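Local coordinates for protein isomerase/lactonizing enzyme (Agrobacterium tumefaciens, PDB 1RVK) that is of unknown function but binds magnesium as a member of the enolase superfamily, probably acting on a carboxylate substrate through an enolate intermediate, at residues A[258-261]-A[265-268]; A[281-286]-A[290-295]. All coordinates share one frame; numbering follows the deposited sequence.

Contact 1. Residues A[258-261]-A[265-268]; sequences ESAA and WHRA. With MG (magnesium ion), chain B.
R267 reaches back from helix 263-272 to the loop that precedes it, bringing its guanidinium up to the backbone carbonyls of residues 258-261. R267 NH1 donates a weak hydrogen bond to A260 O at 3.3 Å, strongly bent at an N-H...O angle of 123°, and the oxygen lies oblique to the guanidinium plane. R267 NH2 comes 3.4 Å from E258 O, again obliquely. The stronger polar partner of this side chain is R280 O on the next strand of the barrel, which accepts from NE. Bent at chi2 (-60°), the arginine chain brings the guanidinium back to the loop carbonyls, and D285 and V286 close in on it from helix 283-286.

H266, one residue earlier, meets the loop differently. Its imidazole offers an edge to A260: the methyl A260 CB lies near the ring plane, 3.7 Å from H266 CD2. A261 O lies obliquely over the CB-CG-CD2 side of H266, 3.2 Å from H266 CB. CG stands anti to the backbone N (chi1 -167°), which turns the ring toward A260, so that its CD2 edge meets the methyl, and W270 meets the ring from the next turn of the helix.

At the other end of the loop, E258 points away from the helix. Its extended side chain carries E258 OE1 to the magnesium ion at 2.1 Å, while E258 OE2 accepts a 2.6 Å hydrogen bond from metal-bound water 1. D206 and E232 bind the same ion, giving the three-carboxylate site known from the enolase superfamily, and R280 NE also donates to E258 OE1. R267 thus brings a guanidinium, probably positively charged, to the carbonyl oxygens of A260 and E258 in the ligand-bearing loop, which probably polarises them.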
loop_
_atom_site.group_PDB
_atom_site.type_symbol
_atom_site.label_atom_id
_atom_site.label_comp_id
_atom_site.label_asym_id
_atom_site.label_seq_id
_atom_site.Cartn_x
_atom_site.Cartn_y
_atom_site.Cartn_z
ATOM N N GLU A 258 4.419 -6.492 -6.844
ATOM C CA GLU A 258 3.476 -5.650 -6.122
ATOM C C GLU A 258 2.054 -5.743 -6.654
ATOM O O GLU A 258 1.123 -6.018 -5.896
ATOM C CB GLU A 258 3.895 -4.180 -6.160
ATOM C CG GLU A 258 2.938 -3.303 -5.362
ATOM C CD GLU A 258 3.209 -1.833 -5.527
ATOM O OE1 GLU A 258 4.328 -1.404 -5.194
ATOM O OE2 GLU A 258 2.305 -1.107 -5.982
ATOM N N SER A 259 1.893 -5.523 -7.956
ATOM C CA SER A 259 0.571 -5.512 -8.573
ATOM C C SER A 259 0.046 -6.816 -9.156
ATOM O O SER A 259 -1.151 -6.938 -9.398
ATOM C CB SER A 259 0.520 -4.429 -9.658
ATOM O OG SER A 259 1.414 -4.718 -10.721
ATOM N N ALA A 260 0.924 -7.784 -9.387
ATOM C CA ALA A 260 0.500 -9.059 -9.961
ATOM C C ALA A 260 -0.660 -9.688 -9.186
ATOM O O ALA A 260 -0.713 -9.612 -7.960
ATOM C CB ALA A 260 1.681 -10.025 -10.011
ATOM N N ALA A 261 -1.590 -10.301 -9.913
ATOM C CA ALA A 261 -2.733 -10.959 -9.287
ATOM C C ALA A 261 -2.276 -12.320 -8.763
ATOM O O ALA A 261 -1.090 -12.644 -8.821
ATOM C CB ALA A 261 -3.855 -11.139 -10.304
ATOM N N TRP A 265 -0.700 -17.269 -3.601
ATOM C CA TRP A 265 -0.349 -18.385 -4.476
ATOM C C TRP A 265 0.666 -17.940 -5.522
ATOM O O TRP A 265 1.693 -18.589 -5.729
ATOM C CB TRP A 265 -1.592 -18.923 -5.189
ATOM C CG TRP A 265 -2.582 -19.588 -4.282
ATOM C CD1 TRP A 265 -2.430 -20.781 -3.629
ATOM C CD2 TRP A 265 -3.875 -19.093 -3.918
ATOM N NE1 TRP A 265 -3.552 -21.059 -2.881
ATOM C CE2 TRP A 265 -4.454 -20.038 -3.040
ATOM C CE3 TRP A 265 -4.602 -17.939 -4.248
ATOM C CZ2 TRP A 265 -5.726 -19.866 -2.489
ATOM C CZ3 TRP A 265 -5.872 -17.768 -3.697
ATOM C CH2 TRP A 265 -6.418 -18.728 -2.828
ATOM N N HIS A 266 0.379 -16.827 -6.187
ATOM C CA HIS A 266 1.284 -16.341 -7.217
ATOM C C HIS A 266 2.612 -15.883 -6.625
ATOM O O HIS A 266 3.662 -15.991 -7.267
ATOM C CB HIS A 266 0.630 -15.199 -7.995
ATOM C CG HIS A 266 1.356 -14.845 -9.253
ATOM N ND1 HIS A 266 1.594 -15.760 -10.255
ATOM C CD2 HIS A 266 1.911 -13.681 -9.665
ATOM C CE1 HIS A 266 2.263 -15.174 -11.233
ATOM N NE2 HIS A 266 2.467 -13.912 -10.900
ATOM N N ARG A 267 2.570 -15.373 -5.398
ATOM C CA ARG A 267 3.778 -14.911 -4.731
ATOM C C ARG A 267 4.717 -16.101 -4.528
ATOM O O ARG A 267 5.936 -15.967 -4.627
ATOM C CB ARG A 267 3.423 -14.270 -3.382
ATOM C CG ARG A 267 2.489 -13.050 -3.476
ATOM C CD ARG A 267 3.117 -11.966 -4.314
ATOM N NE ARG A 267 2.408 -10.682 -4.304
ATOM C CZ ARG A 267 1.216 -10.456 -4.851
ATOM N NH1 ARG A 267 0.543 -11.426 -5.457
ATOM N NH2 ARG A 267 0.721 -9.228 -4.844
ATOM N N ALA A 268 4.143 -17.269 -4.249
ATOM C CA ALA A 268 4.942 -18.475 -4.057
ATOM C C ALA A 268 5.683 -18.814 -5.345
ATOM O O ALA A 268 6.831 -19.257 -5.316
ATOM C CB ALA A 268 4.047 -19.642 -3.646
HETATM MG MG MG B . 5.347 0.204 -6.066
HETATM O O HOH W 1 3.400 1.112 -6.855
HETATM O O HOH W 2 5.670 -0.892 -7.985
HETATM O O HOH W 3 5.147 1.715 -4.352
#

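Contact 2. Residues A[281-286]-A[290-295]; sequences TGVNDV and TPALKT
In the TIM-barrel domain of this enolase-superfamily protein, the end of strand 278-281 runs through a short helical turn into helix 289-301, and the contact packs that strand end and turn against the first part of the helix. This is part of a beta-alpha unit of the barrel, with every touching residue buried. V286 has the most surface covered. V286 CG2 points at the helix backbone, 3.6 Å from A292 N, and also packs on the methyl of A292 and on P291 CG. The other branch, CG1, leans toward the methyl of T295. V283 adds a looser apolar touch from CG2 to A292 CB, and V283 also touches M314 and V318 of helix 313-321.

The proline ring lies against the carbonyl of V286, with P291 CG 3.1 Å from V286 O. That oxygen is buried and has no hydrogen-bonding partner in the model, so the ring covers it without satisfying it. W82 of helix 78-89, from the N-terminal part of the chain, packs on the proline as well.

Nearer the strand, the two threonine side chains cross at an angle. T281 holds OG1 anti to its own nitrogen (chi1 -170°), directing the hydroxyl at the helix, where T281 OG1 donates to T295 OG1 at 2.9 Å. Backbone bonds to E307 and H309 keep T281 in the barrel sheet. T295 OG1 donates in turn to A292 O, tilted 21° from that carbonyl's plane, at 2.5 Å, a distance short enough to be read with caution.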
loop_
_atom_site.group_PDB
_atom_site.type_symbol
_atom_site.label_atom_id
_atom_site.label_comp_id
_atom_site.label_asym_id
_atom_site.label_seq_id
_atom_site.Cartn_x
_atom_site.Cartn_y
_atom_site.Cartn_z
ATOM N N THR A 281 4.143 -7.611 -0.978
ATOM C CA THR A 281 2.741 -7.914 -0.772
ATOM C C THR A 281 2.094 -6.598 -0.386
ATOM O O THR A 281 2.756 -5.562 -0.348
ATOM C CB THR A 281 2.531 -8.941 0.367
ATOM O OG1 THR A 281 1.166 -9.376 0.371
ATOM C CG2 THR A 281 2.862 -8.321 1.726
ATOM N N GLY A 282 0.799 -6.642 -0.110
ATOM C CA GLY A 282 0.084 -5.445 0.281
ATOM C C GLY A 282 -1.345 -5.862 0.531
ATOM O O GLY A 282 -1.866 -6.713 -0.187
ATOM N N VAL A 283 -1.979 -5.283 1.543
ATOM C CA VAL A 283 -3.357 -5.647 1.850
ATOM C C VAL A 283 -4.271 -5.497 0.639
ATOM O O VAL A 283 -5.069 -6.391 0.342
ATOM C CB VAL A 283 -3.900 -4.809 3.023
ATOM C CG1 VAL A 283 -5.383 -5.073 3.215
ATOM C CG2 VAL A 283 -3.137 -5.168 4.293
ATOM N N ASN A 284 -4.156 -4.381 -0.074
ATOM C CA ASN A 284 -4.998 -4.176 -1.248
ATOM C C ASN A 284 -4.597 -5.054 -2.424
ATOM O O ASN A 284 -5.424 -5.376 -3.280
ATOM C CB ASN A 284 -4.968 -2.710 -1.696
ATOM C CG ASN A 284 -5.891 -1.841 -0.880
ATOM O OD1 ASN A 284 -6.703 -2.343 -0.108
ATOM N ND2 ASN A 284 -5.783 -0.528 -1.057
ATOM N N ASP A 285 -3.329 -5.447 -2.460
ATOM C CA ASP A 285 -2.830 -6.254 -3.559
ATOM C C ASP A 285 -3.143 -7.740 -3.488
ATOM O O ASP A 285 -3.293 -8.388 -4.526
ATOM C CB ASP A 285 -1.321 -6.058 -3.687
ATOM C CG ASP A 285 -0.945 -4.603 -3.864
ATOM O OD1 ASP A 285 -1.327 -4.004 -4.895
ATOM O OD2 ASP A 285 -0.278 -4.057 -2.964
ATOM N N VAL A 286 -3.249 -8.289 -2.284
ATOM C CA VAL A 286 -3.522 -9.717 -2.165
ATOM C C VAL A 286 -4.881 -10.061 -1.580
ATOM O O VAL A 286 -5.163 -11.227 -1.302
ATOM C CB VAL A 286 -2.420 -10.429 -1.353
ATOM C CG1 VAL A 286 -1.064 -10.187 -2.013
ATOM C CG2 VAL A 286 -2.421 -9.937 0.085
ATOM N N THR A 290 -5.645 -10.993 6.047
ATOM C CA THR A 290 -5.478 -12.441 6.146
ATOM C C THR A 290 -4.477 -12.975 5.110
ATOM O O THR A 290 -3.489 -13.610 5.476
ATOM C CB THR A 290 -6.836 -13.151 6.022
ATOM O OG1 THR A 290 -7.720 -12.644 7.034
ATOM C CG2 THR A 290 -6.678 -14.657 6.212
ATOM N N PRO A 291 -4.707 -12.722 3.810
ATOM C CA PRO A 291 -3.739 -13.230 2.829
ATOM C C PRO A 291 -2.385 -12.516 2.896
ATOM O O PRO A 291 -1.360 -13.084 2.520
ATOM C CB PRO A 291 -4.458 -13.029 1.490
ATOM C CG PRO A 291 -5.375 -11.868 1.761
ATOM C CD PRO A 291 -5.903 -12.188 3.136
ATOM N N ALA A 292 -2.371 -11.275 3.376
ATOM C CA ALA A 292 -1.108 -10.545 3.488
ATOM C C ALA A 292 -0.236 -11.261 4.515
ATOM O O ALA A 292 0.967 -11.438 4.313
ATOM C CB ALA A 292 -1.359 -9.099 3.919
ATOM N N LEU A 293 -0.843 -11.677 5.621
ATOM C CA LEU A 293 -0.100 -12.389 6.652
ATOM C C LEU A 293 0.440 -13.695 6.083
ATOM O O LEU A 293 1.561 -14.092 6.393
ATOM C CB LEU A 293 -0.992 -12.666 7.869
ATOM C CG LEU A 293 -1.150 -11.522 8.881
ATOM C CD1 LEU A 293 0.162 -11.298 9.614
ATOM C CD2 LEU A 293 -1.562 -10.252 8.180
ATOM N N LYS A 294 -0.349 -14.361 5.243
ATOM C CA LYS A 294 0.109 -15.608 4.639
ATOM C C LYS A 294 1.345 -15.363 3.782
ATOM O O LYS A 294 2.279 -16.165 3.793
ATOM C CB LYS A 294 -0.998 -16.240 3.788
ATOM C CG LYS A 294 -2.176 -16.736 4.608
ATOM C CD LYS A 294 -3.231 -17.363 3.729
ATOM C CE LYS A 294 -4.394 -17.876 4.574
ATOM N NZ LYS A 294 -5.478 -18.407 3.718
ATOM N N THR A 295 1.359 -14.259 3.039
ATOM C CA THR A 295 2.511 -13.945 2.199
ATOM C C THR A 295 3.741 -13.623 3.055
ATOM O O THR A 295 4.868 -13.922 2.663
ATOM C CB THR A 295 2.227 -12.747 1.254
ATOM O OG1 THR A 295 2.041 -11.553 2.024
ATOM C CG2 THR A 295 0.977 -13.006 0.428
#

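In the fold
Following the chain, contact 1 comes first: residues 258-261 leave strand 254-256 and meet the start of helix 263-272 after a three-residue gap. The chain then runs through strand 278-281, where contact 2 closes a second short loop between residues 281-286 and helix 289-301. The two loops are in series, neither nested nor crossed. Their centres lie about 9 Å apart and they touch: E258 O packs 3.2 Å from D285 CG, and R267 NH2 3.5 Å from V286 CG1. Contact 1 ties the loop after strand 254-256 to helix 263-272, at the magnesium site; contact 2 ties the end of strand 278-281 and its following turn to helix 289-301.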